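Local coordinates for adhesion G-protein coupled receptor G6 (Danio rerio, PDB 6V55) that probably acts as an adhesion G-protein coupled receptor in myelination, its calcium-binding, multidomain extracellular region serving cell adhesion and signalling, at residues A[176-181]-A[254-259]; A[186-191]-A[241-246]; A[574-579]-A[680-685]. All blocks are in the same frame, centred on the assembly; numbering follows the deposited sequence.

Contact 1: residues A[176-181]-A[254-259]; sequences AFEKTS and KGSSSV
In the pentraxin-family domain, a concanavalin-like sandwich of two antiparallel sheets, a carboxylate on strand 173-180 grips the loop that runs on from strand 248-251 toward strand 268-276. The strand presents A176 and E178 on the same side, both with CB toward the loop, while F177 between them points away and packs on L211 and L213 of the other sheet. E178 has CG in the crowded position between backbone N and carbonyl carbon (chi1 44°), and from there its chain runs extended, carrying the carboxylate to the turn at G255 and S256. The two oxygens are met by the same serine. Backbone N of S256 donates to E178 OE1 over 2.8 Å with a nearly straight N-H (158°), and OG of S256 donates to E178 OE2 at a very short 2.3 Å, a modelled separation probably shorter than the real one. Both donors sit above the carboxylate plane, OG more steeply at 56° out of it, so neither bond lies in that plane, and the two together restrain the rotation of the group. G255 packs against the same head group: its CA lies 3.0 Å from E178 OE1 and 3.7 Å from A176 CB, and the absence of a side chain lets the carboxylate come this close. S256 is the centre of an inverse gamma turn, and OG of S257 donates to K254 O at 3.2 Å. Strand 161-167 and S173 share in fixing G255, whose N binds T165 OG1 and whose O accepts from S173 OG. A buried strand acid thus accepts from the backbone N-H and the hydroxyl of one residue in a connecting loop of this concanavalin-like beta-sandwich.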
ATOM      1  N   ALA A 176      14.243  46.634  23.933  1.00 37.07           N
ATOM      2  CA  ALA A 176      13.666  45.661  24.846  1.00 37.31           C
ATOM      3  C   ALA A 176      12.235  46.053  25.187  1.00 39.82           C
ATOM      4  O   ALA A 176      11.945  47.232  25.406  1.00 44.11           O
ATOM      5  CB  ALA A 176      14.489  45.555  26.132  1.00 38.71           C
ATOM      6  N   PHE A 177      11.346  45.064  25.245  1.00 37.07           N
ATOM      7  CA  PHE A 177       9.993  45.271  25.751  1.00 38.46           C
ATOM      8  C   PHE A 177       9.878  44.535  27.072  1.00 44.74           C
ATOM      9  O   PHE A 177       9.894  43.304  27.108  1.00 46.76           O
ATOM     10  CB  PHE A 177       8.934  44.779  24.776  1.00 35.59           C
ATOM     11  CG  PHE A 177       7.524  45.069  25.209  1.00 36.72           C
ATOM     12  CD1 PHE A 177       7.184  46.312  25.742  1.00 37.00           C
ATOM     13  CD2 PHE A 177       6.533  44.107  25.064  1.00 37.50           C
ATOM     14  CE1 PHE A 177       5.883  46.591  26.125  1.00 36.60           C
ATOM     15  CE2 PHE A 177       5.222  44.379  25.444  1.00 39.12           C
ATOM     16  CZ  PHE A 177       4.900  45.621  25.976  1.00 38.67           C
ATOM     17  N   GLU A 178       9.757  45.286  28.155  1.00 48.06           N
ATOM     18  CA  GLU A 178       9.769  44.686  29.474  1.00 48.67           C
ATOM     19  C   GLU A 178       8.833  45.474  30.368  1.00 54.82           C
ATOM     20  O   GLU A 178       8.717  46.693  30.239  1.00 60.85           O
ATOM     21  CB  GLU A 178      11.186  44.665  30.045  1.00 45.54           C
ATOM     22  CG  GLU A 178      11.901  45.960  29.809  1.00 50.32           C
ATOM     23  CD  GLU A 178      13.241  46.007  30.476  1.00 55.86           C
ATOM     24  OE1 GLU A 178      13.883  44.942  30.590  1.00 62.00           O
ATOM     25  OE2 GLU A 178      13.657  47.114  30.882  1.00 53.58           O
ATOM     26  N   LYS A 179       8.153  44.766  31.265  1.00 56.80           N
ATOM     27  CA  LYS A 179       7.296  45.399  32.262  1.00 56.94           C
ATOM     28  C   LYS A 179       8.139  45.668  33.512  1.00 60.93           C
ATOM     29  O   LYS A 179       8.837  44.774  34.004  1.00 59.68           O
ATOM     30  CB  LYS A 179       6.070  44.535  32.569  1.00 50.28           C
ATOM     31  CG  LYS A 179       4.810  44.852  31.726  1.00 41.65           C
ATOM     32  CD  LYS A 179       4.946  44.571  30.231  1.00 37.60           C
ATOM     33  N   THR A 180       8.091  46.913  33.998  1.00 66.07           N
ATOM     34  CA  THR A 180       9.151  47.496  34.822  1.00 72.10           C
ATOM     35  C   THR A 180       8.693  47.893  36.226  1.00 74.55           C
ATOM     36  O   THR A 180       7.701  47.360  36.735  1.00 76.97           O
ATOM     37  CB  THR A 180       9.696  48.744  34.129  1.00 75.71           C
ATOM     38  OG1 THR A 180       8.618  49.673  33.961  1.00 77.42           O
ATOM     39  CG2 THR A 180      10.279  48.410  32.752  1.00 76.86           C
ATOM     40  N   SER A 181       9.440  48.816  36.860  1.00 73.98           N
ATOM     41  CA  SER A 181       8.942  49.529  38.039  1.00 71.51           C
ATOM     42  C   SER A 181       7.664  50.287  37.712  1.00 70.18           C
ATOM     43  O   SER A 181       6.703  50.270  38.488  1.00 71.93           O
ATOM     44  CB  SER A 181       9.992  50.516  38.566  1.00 68.75           C
ATOM     45  OG  SER A 181      11.132  49.858  39.083  1.00 68.82           O
ATOM     46  N   LYS A 254      17.527  39.658  28.488  1.00 60.74           N
ATOM     47  CA  LYS A 254      18.052  40.480  29.579  1.00 64.26           C
ATOM     48  C   LYS A 254      17.241  41.754  29.826  1.00 66.48           C
ATOM     49  O   LYS A 254      17.048  42.145  30.984  1.00 67.54           O
ATOM     50  CB  LYS A 254      19.512  40.812  29.290  1.00 63.97           C
ATOM     51  CG  LYS A 254      20.241  41.629  30.363  1.00 64.60           C
ATOM     52  CD  LYS A 254      21.716  41.762  30.005  1.00 64.06           C
ATOM     53  CE  LYS A 254      21.890  42.391  28.628  1.00 61.68           C
ATOM     54  NZ  LYS A 254      23.271  42.307  28.115  1.00 61.18           N
ATOM     55  N   GLY A 255      16.740  42.397  28.770  1.00 68.01           N
ATOM     56  CA  GLY A 255      16.041  43.652  28.945  1.00 64.64           C
ATOM     57  C   GLY A 255      17.010  44.755  29.322  1.00 63.33           C
ATOM     58  O   GLY A 255      18.185  44.735  28.953  1.00 60.98           O
ATOM     59  N   SER A 256      16.516  45.701  30.121  1.00 65.85           N
ATOM     60  CA  SER A 256      17.318  46.838  30.579  1.00 69.93           C
ATOM     61  C   SER A 256      18.040  46.485  31.880  1.00 75.58           C
ATOM     62  O   SER A 256      17.728  46.978  32.968  1.00 79.88           O
ATOM     63  CB  SER A 256      16.437  48.056  30.754  1.00 71.70           C
ATOM     64  OG  SER A 256      15.436  48.112  29.763  1.00 75.14           O
ATOM     65  N   SER A 257      19.020  45.592  31.739  1.00 77.33           N
ATOM     66  CA  SER A 257      19.884  45.156  32.824  1.00 77.06           C
ATOM     67  C   SER A 257      21.310  45.115  32.305  1.00 75.60           C
ATOM     68  O   SER A 257      21.546  44.987  31.105  1.00 74.53           O
ATOM     69  CB  SER A 257      19.467  43.783  33.390  1.00 77.91           C
ATOM     70  OG  SER A 257      18.063  43.710  33.599  1.00 76.11           O
ATOM     71  N   SER A 258      22.267  45.233  33.223  1.00 78.75           N
ATOM     72  CA  SER A 258      23.665  45.338  32.825  1.00 85.03           C
ATOM     73  C   SER A 258      24.366  43.987  32.700  1.00 88.92           C
ATOM     74  O   SER A 258      25.292  43.856  31.889  1.00 87.46           O
ATOM     75  CB  SER A 258      24.429  46.238  33.809  1.00 87.13           C
ATOM     76  OG  SER A 258      23.953  46.102  35.138  1.00 88.66           O
ATOM     77  N   VAL A 259      23.943  42.975  33.457  1.00 92.16           N
ATOM     78  CA  VAL A 259      24.721  41.745  33.558  1.00 92.12           C
ATOM     79  C   VAL A 259      23.882  40.518  33.224  1.00 95.94           C
ATOM     80  O   VAL A 259      24.126  39.836  32.218  1.00 94.15           O
ATOM     81  CB  VAL A 259      25.333  41.609  34.963  1.00 89.79           C
TER

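Contact 2: residues A[186-191]-A[241-246]; sequences LFIGAS and YTLQSG
This is an aromatic packing contact at one end of the pentraxin-family sandwich, where the tight turn joining strands 185-188 and 191-194 meets the loop that leads into strand 248-251. No hydrogen bond passes between the two segments; the ring of Y241 lies along the turn and makes most of the touch. Its CG stands anti to the carbonyl carbon, beside the backbone N (chi1 -61°), which lays the ring over the peptide of G189 and A190. On that face A190 N sits 3.7 Å above the plane, over the ring centre, and G189 CA is displaced toward the rim near CG. At the far end the methyl of A190 reaches the phenol, with CB 3.4 Å from Y241 OH. I188 O and S191 OG approach the CD2-CE2 side of the ring obliquely: CD2 of Y241 is 3.7 Å from I188 O, and CE2 lies equally near S191 OG. That oxygen of I188 is doubly held, by S191 N at 2.9 Å and by S191 OG at 2.8 Å, the hydroxyl lying in the carbonyl plane. The return bond, I188 N to S191 O, completes a pair that leaves G189 and A190 as the two-residue tip. G189 turns with a positive phi of 65°, and its lack of a side chain lets the ring lie this close. Deeper in, I188 CG2 and L243 CD2 meet at 4.0 Å, their side chains crossing at about a right angle; I188 also packs on I222 of the opposing sheet, and the backbone of L243 bonds to L143. The outcome is a beta hairpin whose two-residue tip packs against the face of a tyrosine ring, above the aliphatic core between two sheets of a concanavalin-like sandwich.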
ATOM      1  N   LEU A 186       8.649  50.251  26.584  1.00 46.17           N
ATOM      2  CA  LEU A 186       9.566  49.948  25.491  1.00 38.10           C
ATOM      3  C   LEU A 186      10.885  50.639  25.798  1.00 40.19           C
ATOM      4  O   LEU A 186      10.937  51.868  25.911  1.00 39.62           O
ATOM      5  CB  LEU A 186       9.020  50.440  24.152  1.00 37.71           C
ATOM      6  CG  LEU A 186       8.410  49.430  23.191  1.00 38.29           C
ATOM      7  CD1 LEU A 186       8.031  50.131  21.902  1.00 36.61           C
ATOM      8  CD2 LEU A 186       9.349  48.251  22.932  1.00 36.43           C
ATOM      9  N   PHE A 187      11.940  49.864  25.952  1.00 38.69           N
ATOM     10  CA  PHE A 187      13.264  50.422  26.157  1.00 39.26           C
ATOM     11  C   PHE A 187      13.907  50.562  24.783  1.00 51.52           C
ATOM     12  O   PHE A 187      14.174  49.549  24.135  1.00 50.33           O
ATOM     13  CB  PHE A 187      14.066  49.499  27.064  1.00 39.38           C
ATOM     14  CG  PHE A 187      15.475  49.910  27.244  1.00 39.91           C
ATOM     15  CD1 PHE A 187      15.792  50.939  28.126  1.00 40.74           C
ATOM     16  CD2 PHE A 187      16.495  49.258  26.548  1.00 39.58           C
ATOM     17  CE1 PHE A 187      17.111  51.333  28.297  1.00 44.79           C
ATOM     18  CE2 PHE A 187      17.811  49.642  26.696  1.00 40.07           C
ATOM     19  CZ  PHE A 187      18.129  50.679  27.575  1.00 47.11           C
ATOM     20  N   ILE A 188      14.154  51.795  24.316  1.00 50.54           N
ATOM     21  CA  ILE A 188      14.764  52.001  22.997  1.00 39.07           C
ATOM     22  C   ILE A 188      16.081  52.756  23.147  1.00 45.05           C
ATOM     23  O   ILE A 188      16.104  53.890  23.643  1.00 47.26           O
ATOM     24  CB  ILE A 188      13.840  52.737  22.016  1.00 38.85           C
ATOM     25  CG1 ILE A 188      12.457  52.097  21.962  1.00 38.29           C
ATOM     26  CG2 ILE A 188      14.433  52.655  20.628  1.00 38.45           C
ATOM     27  CD1 ILE A 188      11.493  52.784  21.021  1.00 38.07           C
ATOM     28  N   GLY A 189      17.162  52.150  22.651  1.00 43.84           N
ATOM     29  CA  GLY A 189      18.500  52.708  22.748  1.00 44.68           C
ATOM     30  C   GLY A 189      18.987  52.795  24.182  1.00 44.48           C
ATOM     31  O   GLY A 189      19.575  51.849  24.727  1.00 42.35           O
ATOM     32  N   ALA A 190      18.747  53.952  24.796  1.00 44.63           N
ATOM     33  CA  ALA A 190      18.987  54.153  26.213  1.00 43.59           C
ATOM     34  C   ALA A 190      17.803  54.794  26.908  1.00 45.45           C
ATOM     35  O   ALA A 190      17.904  55.111  28.097  1.00 48.86           O
ATOM     36  CB  ALA A 190      20.232  55.024  26.443  1.00 42.78           C
ATOM     37  N   SER A 191      16.694  54.999  26.209  1.00 46.01           N
ATOM     38  CA  SER A 191      15.545  55.709  26.746  1.00 46.93           C
ATOM     39  C   SER A 191      14.432  54.730  27.090  1.00 44.17           C
ATOM     40  O   SER A 191      14.468  53.554  26.730  1.00 41.05           O
ATOM     41  CB  SER A 191      15.040  56.750  25.741  1.00 49.98           C
ATOM     42  OG  SER A 191      14.713  56.129  24.502  1.00 52.04           O
ATOM     43  N   TYR A 241      18.000  58.064  18.953  1.00 40.92           N
ATOM     44  CA  TYR A 241      18.637  56.761  18.862  1.00 40.44           C
ATOM     45  C   TYR A 241      18.359  56.081  17.533  1.00 39.64           C
ATOM     46  O   TYR A 241      17.329  56.292  16.892  1.00 39.31           O
ATOM     47  CB  TYR A 241      18.188  55.855  20.004  1.00 40.35           C
ATOM     48  CG  TYR A 241      18.569  56.431  21.335  1.00 44.14           C
ATOM     49  CD1 TYR A 241      19.901  56.465  21.739  1.00 43.76           C
ATOM     50  CD2 TYR A 241      17.602  56.982  22.180  1.00 47.40           C
ATOM     51  CE1 TYR A 241      20.259  57.014  22.966  1.00 46.11           C
ATOM     52  CE2 TYR A 241      17.949  57.533  23.404  1.00 47.38           C
ATOM     53  CZ  TYR A 241      19.279  57.542  23.789  1.00 49.12           C
ATOM     54  OH  TYR A 241      19.629  58.089  25.000  1.00 54.82           O
ATOM     55  N   THR A 242      19.304  55.242  17.141  1.00 39.68           N
ATOM     56  CA  THR A 242      19.199  54.402  15.963  1.00 42.35           C
ATOM     57  C   THR A 242      19.589  52.997  16.388  1.00 39.33           C
ATOM     58  O   THR A 242      20.576  52.820  17.108  1.00 40.49           O
ATOM     59  CB  THR A 242      20.122  54.922  14.844  1.00 44.76           C
ATOM     60  OG1 THR A 242      19.797  56.289  14.542  1.00 40.78           O
ATOM     61  CG2 THR A 242      20.011  54.074  13.584  1.00 37.81           C
ATOM     62  N   LEU A 243      18.812  52.005  15.978  1.00 37.47           N
ATOM     63  CA  LEU A 243      19.146  50.630  16.321  1.00 37.07           C
ATOM     64  C   LEU A 243      20.164  50.112  15.311  1.00 36.72           C
ATOM     65  O   LEU A 243      19.871  50.058  14.114  1.00 36.26           O
ATOM     66  CB  LEU A 243      17.880  49.775  16.343  1.00 36.47           C
ATOM     67  CG  LEU A 243      16.716  50.322  17.183  1.00 36.74           C
ATOM     68  CD1 LEU A 243      15.488  49.425  17.095  1.00 36.10           C
ATOM     69  CD2 LEU A 243      17.146  50.510  18.625  1.00 37.39           C
ATOM     70  N   GLN A 244      21.358  49.750  15.780  1.00 36.97           N
ATOM     71  CA  GLN A 244      22.423  49.387  14.858  1.00 36.73           C
ATOM     72  C   GLN A 244      22.244  47.971  14.313  1.00 41.52           C
ATOM     73  O   GLN A 244      21.426  47.178  14.791  1.00 40.81           O
ATOM     74  CB  GLN A 244      23.789  49.503  15.525  1.00 37.78           C
ATOM     75  CG  GLN A 244      24.534  50.824  15.265  1.00 40.20           C
ATOM     76  CD  GLN A 244      24.835  51.102  13.785  1.00 44.79           C
ATOM     77  OE1 GLN A 244      25.088  50.185  12.991  1.00 37.01           O
ATOM     78  NE2 GLN A 244      24.831  52.387  13.417  1.00 48.52           N
ATOM     79  N   SER A 245      23.053  47.664  13.299  1.00 43.16           N
ATOM     80  CA  SER A 245      23.044  46.377  12.621  1.00 41.75           C
ATOM     81  C   SER A 245      23.594  45.266  13.511  1.00 36.60           C
ATOM     82  O   SER A 245      24.198  45.505  14.568  1.00 36.04           O
ATOM     83  CB  SER A 245      23.884  46.438  11.347  1.00 45.92           C
ATOM     84  OG  SER A 245      23.098  46.772  10.221  1.00 50.54           O
ATOM     85  N   GLY A 246      23.364  44.034  13.048  1.00 34.43           N
ATOM     86  CA  GLY A 246      24.104  42.862  13.477  1.00 39.92           C
ATOM     87  C   GLY A 246      23.927  42.452  14.920  1.00 46.34           C
ATOM     88  O   GLY A 246      24.884  41.983  15.547  1.00 50.97           O
TER

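Contact 3: residues A[574-579]-A[680-685]; sequences DAQKDA and TGLFQD
Two glutamines reach across from facing backbones, each extended beyond CG and each with CG anti to its carbonyl carbon, and they come to G681 from different sides. Q576, on the first turns of helix 573-593, brings OE1 over the peptide that joins G681 to L682. There Q576 OE1 lies 3.1 Å from G681 C, without a hydrogen bond to L682 N, while NE2 of Q576 is engaged by the carbonyl of S571 just ahead of the helix. Q684, three residues on from G681, folds back to its own turn: NE2 donates to G681 O at 2.9 Å and 158°, on a lone pair and close to its own amide plane, and also binds the carbonyl of E573. This loop, between strands 671-677 and 697-701, forms a type I beta turn from T680 to F683, closed by F683 N to T680 O. Its packing on the helix is consistent with the GAIN domain of adhesion receptors, whose helical part packs beside a beta-sandwich. The K577 and Q684 side chains cross at about a right angle, OE1 of Q684 lying 3.3 Å from K577 CD, and the lysine chain bends away at chi3 and chi4. L682 extends CD2 to 3.7 Å from Q576 OE1, and on the helix it packs further along against A583 and L584.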
ATOM      1  N   ASP A 574       6.130 -32.936 -10.283  1.00 42.03           N
ATOM      2  CA  ASP A 574       4.998 -33.678  -9.742  1.00 46.59           C
ATOM      3  C   ASP A 574       3.667 -32.985 -10.009  1.00 44.70           C
ATOM      4  O   ASP A 574       2.630 -33.661 -10.048  1.00 44.27           O
ATOM      5  CB  ASP A 574       5.192 -33.924  -8.244  1.00 54.95           C
ATOM      6  CG  ASP A 574       5.699 -35.330  -7.955  1.00 62.79           C
ATOM      7  OD1 ASP A 574       6.306 -35.927  -8.879  1.00 64.43           O
ATOM      8  OD2 ASP A 574       5.500 -35.831  -6.818  1.00 65.38           O
ATOM      9  N   ALA A 575       3.676 -31.668 -10.231  1.00 45.24           N
ATOM     10  CA  ALA A 575       2.441 -30.970 -10.572  1.00 44.79           C
ATOM     11  C   ALA A 575       1.997 -31.287 -11.997  1.00 44.60           C
ATOM     12  O   ALA A 575       0.805 -31.510 -12.249  1.00 45.81           O
ATOM     13  CB  ALA A 575       2.624 -29.466 -10.383  1.00 43.54           C
ATOM     14  N   GLN A 576       2.949 -31.348 -12.928  1.00 41.16           N
ATOM     15  CA  GLN A 576       2.621 -31.597 -14.324  1.00 39.55           C
ATOM     16  C   GLN A 576       2.183 -33.031 -14.578  1.00 42.57           C
ATOM     17  O   GLN A 576       1.390 -33.247 -15.502  1.00 42.47           O
ATOM     18  CB  GLN A 576       3.821 -31.301 -15.222  1.00 35.40           C
ATOM     19  CG  GLN A 576       4.451 -29.978 -15.010  1.00 27.90           C
ATOM     20  CD  GLN A 576       5.627 -29.760 -15.930  1.00 25.63           C
ATOM     21  OE1 GLN A 576       5.535 -29.982 -17.141  1.00 26.11           O
ATOM     22  NE2 GLN A 576       6.742 -29.306 -15.365  1.00 26.29           N
ATOM     23  N   LYS A 577       2.671 -33.998 -13.765  1.00 44.12           N
ATOM     24  CA  LYS A 577       2.601 -35.432 -14.088  1.00 42.65           C
ATOM     25  C   LYS A 577       1.170 -35.945 -14.196  1.00 42.67           C
ATOM     26  O   LYS A 577       0.852 -36.696 -15.125  1.00 43.13           O
ATOM     27  CB  LYS A 577       3.373 -36.257 -13.050  1.00 44.57           C
ATOM     28  CG  LYS A 577       3.812 -37.642 -13.581  1.00 53.01           C
ATOM     29  CD  LYS A 577       4.783 -38.401 -12.636  1.00 59.50           C
ATOM     30  CE  LYS A 577       4.166 -38.785 -11.276  1.00 60.54           C
ATOM     31  NZ  LYS A 577       3.705 -40.215 -11.211  1.00 59.26           N
ATOM     32  N   ASP A 578       0.279 -35.469 -13.338  1.00 46.33           N
ATOM     33  CA  ASP A 578      -1.120 -35.853 -13.436  1.00 50.43           C
ATOM     34  C   ASP A 578      -1.861 -35.132 -14.559  1.00 44.22           C
ATOM     35  O   ASP A 578      -2.830 -35.681 -15.090  1.00 45.37           O
ATOM     36  CB  ASP A 578      -1.804 -35.597 -12.092  1.00 60.69           C
ATOM     37  CG  ASP A 578      -1.700 -36.781 -11.156  1.00 67.77           C
ATOM     38  OD1 ASP A 578      -2.688 -37.043 -10.428  1.00 72.35           O
ATOM     39  OD2 ASP A 578      -0.640 -37.457 -11.168  1.00 67.68           O
ATOM     40  N   ALA A 579      -1.434 -33.929 -14.941  1.00 38.24           N
ATOM     41  CA  ALA A 579      -2.138 -33.152 -15.955  1.00 31.04           C
ATOM     42  C   ALA A 579      -1.508 -33.212 -17.341  1.00 24.14           C
ATOM     43  O   ALA A 579      -2.067 -32.613 -18.265  1.00 24.05           O
ATOM     44  CB  ALA A 579      -2.230 -31.683 -15.535  1.00 29.24           C
ATOM     45  N   THR A 680      10.697 -30.172 -20.656  1.00 32.65           N
ATOM     46  CA  THR A 680      10.439 -31.594 -20.860  1.00 33.66           C
ATOM     47  C   THR A 680       9.539 -32.213 -19.806  1.00 30.37           C
ATOM     48  O   THR A 680       9.387 -33.435 -19.794  1.00 29.38           O
ATOM     49  CB  THR A 680      11.750 -32.386 -20.914  1.00 36.47           C
ATOM     50  OG1 THR A 680      12.230 -32.616 -19.579  1.00 38.45           O
ATOM     51  CG2 THR A 680      12.808 -31.653 -21.734  1.00 37.79           C
ATOM     52  N   GLY A 681       8.914 -31.416 -18.944  1.00 30.57           N
ATOM     53  CA  GLY A 681       8.191 -31.983 -17.812  1.00 27.94           C
ATOM     54  C   GLY A 681       6.837 -32.587 -18.144  1.00 28.03           C
ATOM     55  O   GLY A 681       6.196 -33.151 -17.250  1.00 26.87           O
ATOM     56  N   LEU A 682       6.363 -32.436 -19.374  1.00 31.10           N
ATOM     57  CA  LEU A 682       5.122 -33.064 -19.798  1.00 29.67           C
ATOM     58  C   LEU A 682       5.341 -34.461 -20.377  1.00 26.98           C
ATOM     59  O   LEU A 682       4.363 -35.127 -20.740  1.00 27.53           O
ATOM     60  CB  LEU A 682       4.400 -32.171 -20.832  1.00 25.56           C
ATOM     61  CG  LEU A 682       3.978 -30.724 -20.488  1.00 19.99           C
ATOM     62  CD1 LEU A 682       3.612 -29.952 -21.748  1.00 12.77           C
ATOM     63  CD2 LEU A 682       2.808 -30.699 -19.508  1.00 13.67           C
ATOM     64  N   PHE A 683       6.589 -34.926 -20.463  1.00 21.92           N
ATOM     65  CA  PHE A 683       6.912 -36.176 -21.142  1.00 24.12           C
ATOM     66  C   PHE A 683       7.601 -37.164 -20.204  1.00 26.37           C
ATOM     67  O   PHE A 683       8.536 -37.879 -20.593  1.00 29.16           O
ATOM     68  CB  PHE A 683       7.783 -35.917 -22.370  1.00 24.55           C
ATOM     69  CG  PHE A 683       7.165 -34.991 -23.379  1.00 20.57           C
ATOM     70  CD1 PHE A 683       7.445 -33.626 -23.349  1.00 16.73           C
ATOM     71  CD2 PHE A 683       6.313 -35.483 -24.368  1.00 16.88           C
ATOM     72  CE1 PHE A 683       6.889 -32.767 -24.277  1.00 13.56           C
ATOM     73  CE2 PHE A 683       5.751 -34.621 -25.305  1.00 17.15           C
ATOM     74  CZ  PHE A 683       6.042 -33.257 -25.252  1.00 14.23           C
ATOM     75  N   GLN A 684       7.128 -37.234 -18.964  1.00 26.29           N
ATOM     76  CA  GLN A 684       7.731 -38.106 -17.965  1.00 31.04           C
ATOM     77  C   GLN A 684       7.382 -39.570 -18.218  1.00 31.36           C
ATOM     78  O   GLN A 684       6.250 -39.905 -18.579  1.00 30.04           O
ATOM     79  CB  GLN A 684       7.273 -37.685 -16.572  1.00 32.33           C
ATOM     80  CG  GLN A 684       7.647 -36.248 -16.268  1.00 35.72           C
ATOM     81  CD  GLN A 684       7.234 -35.818 -14.891  1.00 41.53           C
ATOM     82  OE1 GLN A 684       7.276 -36.607 -13.952  1.00 46.09           O
ATOM     83  NE2 GLN A 684       6.869 -34.551 -14.747  1.00 42.21           N
ATOM     84  N   ASP A 685       8.378 -40.436 -18.036  1.00 32.18           N
ATOM     85  CA  ASP A 685       8.265 -41.870 -18.301  1.00 32.33           C
ATOM     86  C   ASP A 685       9.000 -42.587 -17.175  1.00 35.71           C
ATOM     87  O   ASP A 685      10.229 -42.479 -17.069  1.00 36.71           O
ATOM     88  CB  ASP A 685       8.867 -42.218 -19.664  1.00 30.92           C
ATOM     89  CG  ASP A 685       8.386 -43.554 -20.222  1.00 33.52           C
ATOM     90  OD1 ASP A 685       8.026 -44.472 -19.453  1.00 35.53           O
ATOM     91  OD2 ASP A 685       8.391 -43.695 -21.466  1.00 34.46           O
TER

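How the contacts relate
From the N terminus, strand 173-180 opens contact 1, and strand 185-188, its neighbour in the same sheet, opens contact 2 directly afterwards. Contact 2 closes first, at 241-246, and contact 1 closes around it at 254-259, so the two are nested. They lie about 13 Å apart between centres and touch, A176 O meeting F187 N at 2.7 Å in a probable hydrogen bond and S256 packing on the F187 ring. Together they tie one sheet of the pentraxin-family domain to the loops before and after strand 248-251 in the chain. Contact 3 follows in series, about 93 Å from contact 1 between centres, joining helix 573-593 to the loop after strand 671-677.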